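Local coordinates for protein glycosyl hydrolase BlGH5_18 (Bifidobacterium longum subsp. infantis, PDB 7LQX) that is a subfamily-18 member of glycoside hydrolase family 5 that probably hydrolyses glycosidic bonds during the bacterial breakdown of N-glycans, at residues A[271-276]-A[305-310]; A[229-234]-A[255-260]; A[38-43]-A[66-71]. All blocks are in the same frame, centred on the assembly; numbering follows the deposited sequence.

Interaction 1. Residues A[271-276]-A[305-310]; sequences PVWLQE and NLWGVT. With EDO (1,2-ethanediol), chain D.
The indole of Trp273 is covered on one face by Trp307, whose CZ3 comes to 3.6 Å from Trp273 CD2 near the rim; the two rings make an edge-to-face pair, planes 64° apart. Gln275 CG lies over the centre of the opposite face. At the edge, Trp273 NE1 donates to Thr310 OG1 (2.7 Å), an acceptor in the ring plane that also bonds His62, and Trp273 CD1 passes 3.5 Å from Gly308 O. CG trans to the backbone N (chi1 -176°) sends the Trp273 side chain out beside that of Trp307, the two pointing the same way. Pro271 CB packs against Trp307 CB. Replacing Trp273 with a leucine would probably leave Thr310 OG1 without this donor and the Trp307 edge without a ring to rest on.

On the other face of the sheet, Leu274 CB meets the CD1 methyl of Leu306, and in the conformer given its CD2 lies near Val309 CG1. The backbones are joined by Val272 N to Asn305 O (2.9 Å), Trp307 N to Val272 O (2.8 Å), a bent bond from Leu274 N to Gly308 O, and Thr310 N to Leu274 O. Glu276, in a salt bridge with Arg64, also accepts from ethanediol O1 at OE2 (2.6 Å). This is parallel pairing of strands seven and eight of a (beta/alpha)8 barrel; in GH5 enzymes the nucleophilic glutamate ends strand seven, consistent with Glu276.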
loop_
_atom_site.group_PDB
_atom_site.type_symbol
_atom_site.label_atom_id
_atom_site.label_comp_id
_atom_site.label_asym_id
_atom_site.label_seq_id
_atom_site.Cartn_x
_atom_site.Cartn_y
_atom_site.Cartn_z
ATOM N N PRO A 271 -3.846 -10.963 33.561
ATOM C CA PRO A 271 -4.805 -9.892 33.265
ATOM C C PRO A 271 -5.465 -10.084 31.912
ATOM O O PRO A 271 -4.848 -10.556 30.955
ATOM C CB PRO A 271 -3.944 -8.617 33.277
ATOM C CG PRO A 271 -2.670 -9.002 34.000
ATOM C CD PRO A 271 -2.467 -10.450 33.643
ATOM N N VAL A 272 -6.735 -9.698 31.851
ATOM C CA VAL A 272 -7.504 -9.629 30.616
ATOM C C VAL A 272 -7.722 -8.157 30.285
ATOM O O VAL A 272 -8.347 -7.426 31.058
ATOM C CB VAL A 272 -8.855 -10.346 30.754
ATOM C CG1 VAL A 272 -9.647 -10.195 29.469
ATOM C CG2 VAL A 272 -8.653 -11.809 31.083
ATOM N N TRP A 273 -7.238 -7.722 29.126
ATOM C CA TRP A 273 -7.439 -6.357 28.654
ATOM C C TRP A 273 -8.534 -6.380 27.593
ATOM O O TRP A 273 -8.351 -6.962 26.524
ATOM C CB TRP A 273 -6.128 -5.817 28.079
ATOM C CG TRP A 273 -6.202 -4.383 27.648
ATOM C CD1 TRP A 273 -7.233 -3.523 27.851
ATOM C CD2 TRP A 273 -5.192 -3.639 26.952
ATOM N NE1 TRP A 273 -6.947 -2.292 27.311
ATOM C CE2 TRP A 273 -5.690 -2.333 26.768
ATOM C CE3 TRP A 273 -3.916 -3.945 26.480
ATOM C CZ2 TRP A 273 -4.961 -1.342 26.117
ATOM C CZ3 TRP A 273 -3.189 -2.962 25.849
ATOM C CH2 TRP A 273 -3.714 -1.672 25.666
ATOM N N LEU A 274 -9.679 -5.782 27.913
ATOM C CA LEU A 274 -10.706 -5.478 26.917
ATOM C C LEU A 274 -10.157 -4.311 26.104
ATOM O O LEU A 274 -10.451 -3.138 26.353
ATOM C CB LEU A 274 -12.003 -5.135 27.615
ATOM C CG LEU A 274 -13.229 -5.013 26.724
ATOM C CD1 LEU A 274 -13.402 -6.188 25.791
ATOM C CD2 LEU A 274 -14.453 -4.860 27.627
ATOM N N GLN A 275 -9.296 -4.660 25.141
ATOM C CA GLN A 275 -8.503 -3.684 24.402
ATOM C C GLN A 275 -9.313 -2.975 23.333
ATOM O O GLN A 275 -8.941 -1.865 22.932
ATOM C CB GLN A 275 -7.282 -4.411 23.821
ATOM C CG GLN A 275 -6.269 -3.512 23.148
ATOM C CD GLN A 275 -5.118 -4.274 22.516
ATOM O OE1 GLN A 275 -3.943 -4.067 22.862
ATOM N NE2 GLN A 275 -5.433 -5.148 21.605
ATOM N N GLU A 276 -10.411 -3.578 22.881
ATOM C CA GLU A 276 -11.405 -2.869 22.107
ATOM C C GLU A 276 -12.795 -3.295 22.529
ATOM O O GLU A 276 -13.075 -4.490 22.647
ATOM C CB GLU A 276 -11.335 -3.167 20.602
ATOM C CG GLU A 276 -10.084 -2.712 19.937
ATOM C CD GLU A 276 -10.034 -3.045 18.472
ATOM O OE1 GLU A 276 -11.031 -3.558 17.906
ATOM O OE2 GLU A 276 -8.949 -2.819 17.897
ATOM N N ASN A 305 -10.501 -10.956 36.535
ATOM C CA ASN A 305 -9.225 -10.710 35.879
ATOM C C ASN A 305 -9.263 -9.507 34.944
ATOM O O ASN A 305 -8.273 -9.244 34.259
ATOM C CB ASN A 305 -8.786 -11.942 35.089
ATOM C CG ASN A 305 -8.446 -13.112 35.981
ATOM O OD1 ASN A 305 -9.296 -13.619 36.705
ATOM N ND2 ASN A 305 -7.200 -13.553 35.927
ATOM N N LEU A 306 -10.371 -8.775 34.889
ATOM C CA LEU A 306 -10.451 -7.640 33.976
ATOM C C LEU A 306 -9.502 -6.535 34.432
ATOM O O LEU A 306 -9.668 -5.957 35.507
ATOM C CB LEU A 306 -11.881 -7.118 33.888
ATOM C CG LEU A 306 -12.058 -6.014 32.833
ATOM C CD1 LEU A 306 -11.747 -6.506 31.425
ATOM C CD2 LEU A 306 -13.461 -5.427 32.886
ATOM N N TRP A 307 -8.536 -6.207 33.577
ATOM C CA TRP A 307 -7.485 -5.249 33.887
ATOM C C TRP A 307 -7.818 -3.854 33.395
ATOM O O TRP A 307 -7.378 -2.868 33.997
ATOM C CB TRP A 307 -6.200 -5.739 33.208
ATOM C CG TRP A 307 -5.030 -4.814 33.211
ATOM C CD1 TRP A 307 -4.022 -4.777 34.124
ATOM C CD2 TRP A 307 -4.702 -3.842 32.213
ATOM N NE1 TRP A 307 -3.102 -3.818 33.778
ATOM C CE2 TRP A 307 -3.496 -3.231 32.608
ATOM C CE3 TRP A 307 -5.314 -3.420 31.035
ATOM C CZ2 TRP A 307 -2.894 -2.223 31.866
ATOM C CZ3 TRP A 307 -4.712 -2.419 30.304
ATOM C CH2 TRP A 307 -3.518 -1.834 30.717
ATOM N N GLY A 308 -8.557 -3.747 32.309
ATOM C CA GLY A 308 -8.841 -2.445 31.735
ATOM C C GLY A 308 -9.807 -2.555 30.582
ATOM O O GLY A 308 -10.005 -3.631 30.013
ATOM N N VAL A 309 -10.410 -1.411 30.247
ATOM C CA VAL A 309 -11.365 -1.280 29.154
ATOM C C VAL A 309 -10.910 -0.109 28.301
ATOM O O VAL A 309 -10.691 0.990 28.819
ATOM C CB VAL A 309 -12.795 -1.019 29.671
ATOM C CG1 VAL A 309 -13.750 -0.842 28.490
ATOM C CG2 VAL A 309 -13.241 -2.135 30.604
ATOM N N THR A 310 -10.780 -0.341 27.000
ATOM C CA THR A 310 -10.321 0.673 26.053
ATOM C C THR A 310 -11.355 0.785 24.946
ATOM O O THR A 310 -11.508 -0.128 24.133
ATOM C CB THR A 310 -8.933 0.308 25.534
ATOM O OG1 THR A 310 -8.083 0.046 26.665
ATOM C CG2 THR A 310 -8.344 1.415 24.690
HETATM C C1 EDO D . -10.404 -2.176 15.078
HETATM O O1 EDO D . -9.504 -3.240 15.393
HETATM C C2 EDO D . -9.853 -1.428 13.868
HETATM O O2 EDO D . -9.722 -2.360 12.782
#

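Interaction 2. Residues A[229-234]-A[255-260]; sequences TTIHSW and LYLAEL
Ile231 and Leu257 carry most of this contact, each burying about 66 Å² against the other segment, with Ala258 adding a smaller share. Both branches of Ile231 are used. CG2 meets the root and one tip of the leucine, lying 3.6 Å from Leu257 CB and 3.7 Å from Leu257 CD1. The longer branch, its CG1 trans to the carbonyl carbon (chi1 -66°), instead runs to the helix backbone, where Ile231 CD1 comes within 3.4 Å of Leu257 O and packs 4.1 Å from Ala258 CB. Ile231 is deposited in two conformers, and these contacts are those of one of them.

Strand 229-233 is the sixth of the (beta/alpha)8 barrel, and helix 248-264 packs on its outer side on the way to strand 272-277, so this is the strand-to-helix half of a beta-alpha-beta crossover. The helix runs back against the strand at 152°, the short-segment axes 8.9 Å apart. No hydrogen bond crosses between the two segments; the join is aliphatic.

Beyond the isoleucine, Leu257 CD1 also reaches 4.2 Å from His232 O and lies near Ser233 CA, while Trp210 and Tyr211 of helix 208-211 also touch this leucine. Ile231 in turn packs on Val272 and Leu274 of the adjacent strand. His232 points its CB away from the helix, into the barrel interior, where its ring hydrogen-bonds to Glu163 through ND1 and to Gln275 through NE2. Ser233 OG is hydrogen-bonded to His253 ND1, on the same helix.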
loop_
_atom_site.group_PDB
_atom_site.type_symbol
_atom_site.label_atom_id
_atom_site.label_comp_id
_atom_site.label_asym_id
_atom_site.label_seq_id
_atom_site.Cartn_x
_atom_site.Cartn_y
_atom_site.Cartn_z
ATOM N N THR A 229 -3.971 -11.103 28.100
ATOM C CA THR A 229 -4.870 -11.449 27.014
ATOM C C THR A 229 -5.513 -10.176 26.499
ATOM O O THR A 229 -6.046 -9.390 27.285
ATOM C CB THR A 229 -5.973 -12.366 27.522
ATOM O OG1 THR A 229 -5.378 -13.537 28.090
ATOM C CG2 THR A 229 -6.911 -12.747 26.388
ATOM N N THR A 230 -5.495 -9.976 25.191
ATOM C CA THR A 230 -6.239 -8.878 24.594
ATOM C C THR A 230 -7.512 -9.437 23.973
ATOM O O THR A 230 -7.494 -10.501 23.350
ATOM C CB THR A 230 -5.417 -8.149 23.529
ATOM O OG1 THR A 230 -5.128 -9.036 22.450
ATOM C CG2 THR A 230 -4.116 -7.617 24.110
ATOM N N ILE A 231 -8.612 -8.715 24.165
ATOM C CA ILE A 231 -9.914 -9.067 23.613
ATOM C C ILE A 231 -10.447 -7.864 22.858
ATOM O O ILE A 231 -10.323 -6.726 23.324
ATOM C CB ILE A 231 -10.890 -9.488 24.731
ATOM C CG1 ILE A 231 -10.386 -10.790 25.359
ATOM C CG2 ILE A 231 -12.310 -9.628 24.195
ATOM C CD1 ILE A 231 -11.151 -11.234 26.546
ATOM N N HIS A 232 -11.037 -8.116 21.690
ATOM C CA HIS A 232 -11.710 -7.086 20.904
ATOM C C HIS A 232 -13.143 -7.572 20.749
ATOM O O HIS A 232 -13.394 -8.527 20.006
ATOM C CB HIS A 232 -11.074 -6.904 19.529
ATOM C CG HIS A 232 -9.690 -6.342 19.567
ATOM N ND1 HIS A 232 -8.987 -6.057 18.418
ATOM C CD2 HIS A 232 -8.872 -6.030 20.598
ATOM C CE1 HIS A 232 -7.802 -5.572 18.738
ATOM N NE2 HIS A 232 -7.699 -5.569 20.054
ATOM N N SER A 233 -14.079 -6.931 21.445
ATOM C CA SER A 233 -15.453 -7.419 21.552
ATOM C C SER A 233 -16.366 -6.610 20.641
ATOM O O SER A 233 -16.608 -5.425 20.891
ATOM C CB SER A 233 -15.924 -7.337 22.999
ATOM O OG SER A 233 -17.240 -7.829 23.112
ATOM N N TRP A 234 -16.932 -7.279 19.627
ATOM C CA TRP A 234 -17.712 -6.638 18.568
ATOM C C TRP A 234 -19.001 -7.412 18.322
ATOM O O TRP A 234 -18.983 -8.484 17.708
ATOM C CB TRP A 234 -16.882 -6.520 17.295
ATOM C CG TRP A 234 -15.822 -5.494 17.438
ATOM C CD1 TRP A 234 -14.478 -5.701 17.595
ATOM C CD2 TRP A 234 -16.020 -4.081 17.493
ATOM N NE1 TRP A 234 -13.829 -4.495 17.723
ATOM C CE2 TRP A 234 -14.753 -3.487 17.661
ATOM C CE3 TRP A 234 -17.143 -3.260 17.417
ATOM C CZ2 TRP A 234 -14.584 -2.112 17.736
ATOM C CZ3 TRP A 234 -16.971 -1.897 17.497
ATOM C CH2 TRP A 234 -15.706 -1.335 17.660
ATOM N N LEU A 255 -17.929 -9.656 28.566
ATOM C CA LEU A 255 -17.701 -10.525 29.713
ATOM C C LEU A 255 -17.469 -11.961 29.273
ATOM O O LEU A 255 -16.582 -12.652 29.796
ATOM C CB LEU A 255 -18.914 -10.462 30.643
ATOM C CG LEU A 255 -18.906 -11.453 31.809
ATOM C CD1 LEU A 255 -17.692 -11.256 32.701
ATOM C CD2 LEU A 255 -20.190 -11.336 32.626
ATOM N N TYR A 256 -18.278 -12.436 28.325
ATOM C CA TYR A 256 -18.140 -13.807 27.856
ATOM C C TYR A 256 -16.751 -14.062 27.293
ATOM O O TYR A 256 -16.114 -15.063 27.631
ATOM C CB TYR A 256 -19.201 -14.113 26.801
ATOM C CG TYR A 256 -18.972 -15.446 26.124
ATOM C CD1 TYR A 256 -19.152 -16.636 26.818
ATOM C CD2 TYR A 256 -18.545 -15.513 24.813
ATOM C CE1 TYR A 256 -18.938 -17.848 26.217
ATOM C CE2 TYR A 256 -18.332 -16.730 24.193
ATOM C CZ TYR A 256 -18.526 -17.898 24.911
ATOM O OH TYR A 256 -18.322 -19.121 24.316
ATOM N N LEU A 257 -16.263 -13.182 26.419
ATOM C CA LEU A 257 -14.935 -13.395 25.860
ATOM C C LEU A 257 -13.872 -13.367 26.949
ATOM O O LEU A 257 -12.897 -14.127 26.900
ATOM C CB LEU A 257 -14.627 -12.357 24.785
ATOM C CG LEU A 257 -15.217 -12.672 23.413
ATOM C CD1 LEU A 257 -14.751 -11.663 22.364
ATOM C CD2 LEU A 257 -14.887 -14.097 22.959
ATOM N N ALA A 258 -14.025 -12.487 27.933
ATOM C CA ALA A 258 -13.060 -12.455 29.025
ATOM C C ALA A 258 -13.033 -13.789 29.767
ATOM O O ALA A 258 -11.961 -14.350 30.022
ATOM C CB ALA A 258 -13.382 -11.305 29.979
ATOM N N GLU A 259 -14.209 -14.322 30.104
ATOM C CA GLU A 259 -14.268 -15.601 30.809
ATOM C C GLU A 259 -13.791 -16.747 29.927
ATOM O O GLU A 259 -13.112 -17.662 30.403
ATOM C CB GLU A 259 -15.688 -15.869 31.304
ATOM C CG GLU A 259 -16.159 -14.909 32.391
ATOM C CD GLU A 259 -15.241 -14.875 33.602
ATOM O OE1 GLU A 259 -14.544 -15.877 33.871
ATOM O OE2 GLU A 259 -15.214 -13.842 34.291
ATOM N N LEU A 260 -14.140 -16.722 28.640
ATOM C CA LEU A 260 -13.662 -17.749 27.725
ATOM C C LEU A 260 -12.143 -17.780 27.716
ATOM O O LEU A 260 -11.534 -18.855 27.762
ATOM C CB LEU A 260 -14.225 -17.486 26.330
ATOM C CG LEU A 260 -13.834 -18.477 25.241
ATOM C CD1 LEU A 260 -14.324 -19.875 25.536
ATOM C CD2 LEU A 260 -14.397 -17.993 23.906
#

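Interaction 3. Residues A[38-43]-A[66-71]; sequences HFWLDP and FPVWPY. With EDO (1,2-ethanediol), chain B.
Trp40 and Tyr71 pin together two loops at the C-terminal end of the (beta/alpha)8 barrel: the 3-10 segment that includes 38-41, after the first strand, and the link from the second strand into helix 69-72. The tight part centres on Trp40, which points its CB toward the other segment. Its NE1 donates to Phe66 O at 2.9 Å; the bond is bent to 142°, and the acceptor is tilted from the indole plane. Pro67 CA nestles obliquely against the same ring, 3.6 Å from Trp40 NE1, and Val68 CG2 lies 3.9 Å from Trp40 CD1. The Tyr71 ring is covered on both faces. Leu41 CD2 sits over the centre of one, 3.8 Å from the ring centroid and 12° off its normal, a CH-pi contact; Val68 CG1, from Tyr71's own segment, lies toward the rim of the other. Leu41 CG trans to the carbonyl carbon (chi1 -68°) places both methyls at the phenol, with CD1 3.5 Å from Tyr71 OH.

On the looser side, His38 ND1 and Tyr71 OH stand 4.4 Å apart, joined through a water in the Tyr71 ring plane. The second subunit covers this side, its Leu41 touching Tyr71 and its Pro74 His38. An ethanediol, probably from the crystallisation liquor, bonds to both subunits: to Trp78 NE1 of the second, and through its O2 to His38 O at 3.0 Å.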
loop_
_atom_site.group_PDB
_atom_site.type_symbol
_atom_site.label_atom_id
_atom_site.label_comp_id
_atom_site.label_asym_id
_atom_site.label_seq_id
_atom_site.Cartn_x
_atom_site.Cartn_y
_atom_site.Cartn_z
ATOM N N HIS A 38 -4.655 8.586 8.466
ATOM C CA HIS A 38 -3.918 9.347 7.466
ATOM C C HIS A 38 -3.212 10.551 8.079
ATOM O O HIS A 38 -2.427 11.211 7.389
ATOM C CB HIS A 38 -4.867 9.736 6.327
ATOM C CG HIS A 38 -5.743 8.606 5.881
ATOM N ND1 HIS A 38 -5.239 7.366 5.553
ATOM C CD2 HIS A 38 -7.090 8.507 5.761
ATOM C CE1 HIS A 38 -6.234 6.561 5.221
ATOM N NE2 HIS A 38 -7.368 7.230 5.337
ATOM N N PHE A 39 -3.461 10.814 9.367
ATOM C CA PHE A 39 -2.740 11.838 10.117
ATOM C C PHE A 39 -1.241 11.761 9.875
ATOM O O PHE A 39 -0.564 12.787 9.761
ATOM C CB PHE A 39 -3.034 11.618 11.613
ATOM C CG PHE A 39 -2.176 12.441 12.543
ATOM C CD1 PHE A 39 -0.922 11.995 12.930
ATOM C CD2 PHE A 39 -2.615 13.666 13.013
ATOM C CE1 PHE A 39 -0.122 12.756 13.765
ATOM C CE2 PHE A 39 -1.820 14.429 13.858
ATOM C CZ PHE A 39 -0.567 13.966 14.234
ATOM N N TRP A 40 -0.698 10.546 9.840
ATOM C CA TRP A 40 0.747 10.383 9.817
ATOM C C TRP A 40 1.393 10.960 8.568
ATOM O O TRP A 40 2.601 11.221 8.573
ATOM C CB TRP A 40 1.072 8.899 9.898
ATOM C CG TRP A 40 0.559 8.212 11.117
ATOM C CD1 TRP A 40 -0.450 7.300 11.178
ATOM C CD2 TRP A 40 1.038 8.370 12.460
ATOM N NE1 TRP A 40 -0.626 6.867 12.472
ATOM C CE2 TRP A 40 0.267 7.519 13.280
ATOM C CE3 TRP A 40 2.042 9.145 13.047
ATOM C CZ2 TRP A 40 0.478 7.410 14.655
ATOM C CZ3 TRP A 40 2.242 9.041 14.416
ATOM C CH2 TRP A 40 1.461 8.180 15.201
ATOM N N LEU A 41 0.624 11.133 7.490
ATOM C CA LEU A 41 1.150 11.711 6.262
ATOM C C LEU A 41 1.279 13.227 6.342
ATOM O O LEU A 41 1.972 13.818 5.510
ATOM C CB LEU A 41 0.256 11.315 5.088
ATOM C CG LEU A 41 0.281 9.831 4.730
ATOM C CD1 LEU A 41 -0.838 9.493 3.745
ATOM C CD2 LEU A 41 1.618 9.415 4.161
ATOM N N ASP A 42 0.638 13.864 7.321
ATOM C CA ASP A 42 0.714 15.310 7.499
ATOM C C ASP A 42 0.373 15.637 8.947
ATOM O O ASP A 42 -0.726 16.127 9.233
ATOM C CB ASP A 42 -0.256 16.007 6.548
ATOM C CG ASP A 42 -0.214 17.521 6.662
ATOM O OD1 ASP A 42 0.813 18.078 7.106
ATOM O OD2 ASP A 42 -1.220 18.156 6.297
ATOM N N PRO A 43 1.277 15.370 9.887
ATOM C CA PRO A 43 0.932 15.543 11.305
ATOM C C PRO A 43 0.587 16.985 11.656
ATOM O O PRO A 43 1.292 17.924 11.284
ATOM C CB PRO A 43 2.194 15.068 12.038
ATOM C CG PRO A 43 2.850 14.115 11.068
ATOM C CD PRO A 43 2.591 14.721 9.711
ATOM N N PHE A 66 -1.810 3.899 16.899
ATOM C CA PHE A 66 -1.641 3.078 15.708
ATOM C C PHE A 66 -0.851 3.764 14.604
ATOM O O PHE A 66 -1.435 4.424 13.736
ATOM C CB PHE A 66 -3.017 2.703 15.143
ATOM C CG PHE A 66 -3.927 2.041 16.133
ATOM C CD1 PHE A 66 -3.938 0.669 16.245
ATOM C CD2 PHE A 66 -4.758 2.782 16.948
ATOM C CE1 PHE A 66 -4.765 0.040 17.148
ATOM C CE2 PHE A 66 -5.600 2.158 17.861
ATOM C CZ PHE A 66 -5.602 0.786 17.956
ATOM N N PRO A 67 0.469 3.580 14.564
ATOM C CA PRO A 67 1.225 3.939 13.356
ATOM C C PRO A 67 0.852 3.018 12.202
ATOM O O PRO A 67 0.239 1.963 12.380
ATOM C CB PRO A 67 2.685 3.751 13.778
ATOM C CG PRO A 67 2.624 2.730 14.866
ATOM C CD PRO A 67 1.339 2.984 15.597
ATOM N N VAL A 68 1.229 3.433 10.993
ATOM C CA VAL A 68 0.868 2.727 9.761
ATOM C C VAL A 68 2.128 2.174 9.100
ATOM O O VAL A 68 3.101 2.902 8.874
ATOM C CB VAL A 68 0.056 3.640 8.828
ATOM C CG1 VAL A 68 -0.131 3.021 7.452
ATOM C CG2 VAL A 68 -1.283 3.936 9.468
ATOM N N TRP A 69 2.100 0.877 8.788
ATOM C CA TRP A 69 3.318 0.138 8.458
ATOM C C TRP A 69 3.996 0.620 7.188
ATOM O O TRP A 69 5.228 0.784 7.200
ATOM C CB TRP A 69 2.969 -1.353 8.386
ATOM C CG TRP A 69 4.112 -2.306 8.319
ATOM C CD1 TRP A 69 5.445 -2.025 8.419
ATOM C CD2 TRP A 69 4.007 -3.711 8.113
ATOM N NE1 TRP A 69 6.179 -3.188 8.310
ATOM C CE2 TRP A 69 5.312 -4.236 8.118
ATOM C CE3 TRP A 69 2.926 -4.588 7.958
ATOM C CZ2 TRP A 69 5.566 -5.597 7.961
ATOM C CZ3 TRP A 69 3.183 -5.935 7.803
ATOM C CH2 TRP A 69 4.492 -6.426 7.806
ATOM N N PRO A 70 3.289 0.856 6.076
ATOM C CA PRO A 70 3.976 1.347 4.869
ATOM C C PRO A 70 4.661 2.685 5.051
ATOM O O PRO A 70 5.500 3.037 4.216
ATOM C CB PRO A 70 2.867 1.413 3.804
ATOM C CG PRO A 70 1.572 1.177 4.539
ATOM C CD PRO A 70 1.897 0.450 5.810
ATOM N N TYR A 71 4.321 3.459 6.090
ATOM C CA TYR A 71 5.027 4.712 6.340
ATOM C C TYR A 71 6.235 4.500 7.246
ATOM O O TYR A 71 7.247 5.198 7.098
ATOM C CB TYR A 71 4.109 5.781 6.959
ATOM C CG TYR A 71 2.739 5.900 6.315
ATOM C CD1 TYR A 71 2.531 5.585 4.977
ATOM C CD2 TYR A 71 1.653 6.310 7.060
ATOM C CE1 TYR A 71 1.265 5.662 4.418
ATOM C CE2 TYR A 71 0.397 6.392 6.511
ATOM C CZ TYR A 71 0.208 6.076 5.190
ATOM O OH TYR A 71 -1.061 6.157 4.671
HETATM C C1 EDO B . -3.696 14.502 6.722
HETATM O O1 EDO B . -5.110 14.384 6.887
HETATM C C2 EDO B . -3.287 14.006 5.340
HETATM O O2 EDO B . -3.757 12.669 5.133
HETATM O O HOH W 1 -2.882 6.253 6.417
#

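In the fold
Along the chain the order is interaction 3, interaction 2, interaction 1, each closing before the next opens. Interactions 1 and 2 are neighbours, their centres about 8 Å apart. They share the barrel sheet, where strands 229-233 and 272-277 lie side by side, and helix 248-264 leads from one to the other. Together they account for consecutive strands six, seven and eight of the barrel wall, with one outer helix. The centre of interaction 3 is about 26 Å from that of interaction 1 and 28 Å from that of interaction 2. It touches neither, though its nearest atoms come within about 5 Å of interaction 1; it belongs to the loops where the subunits meet.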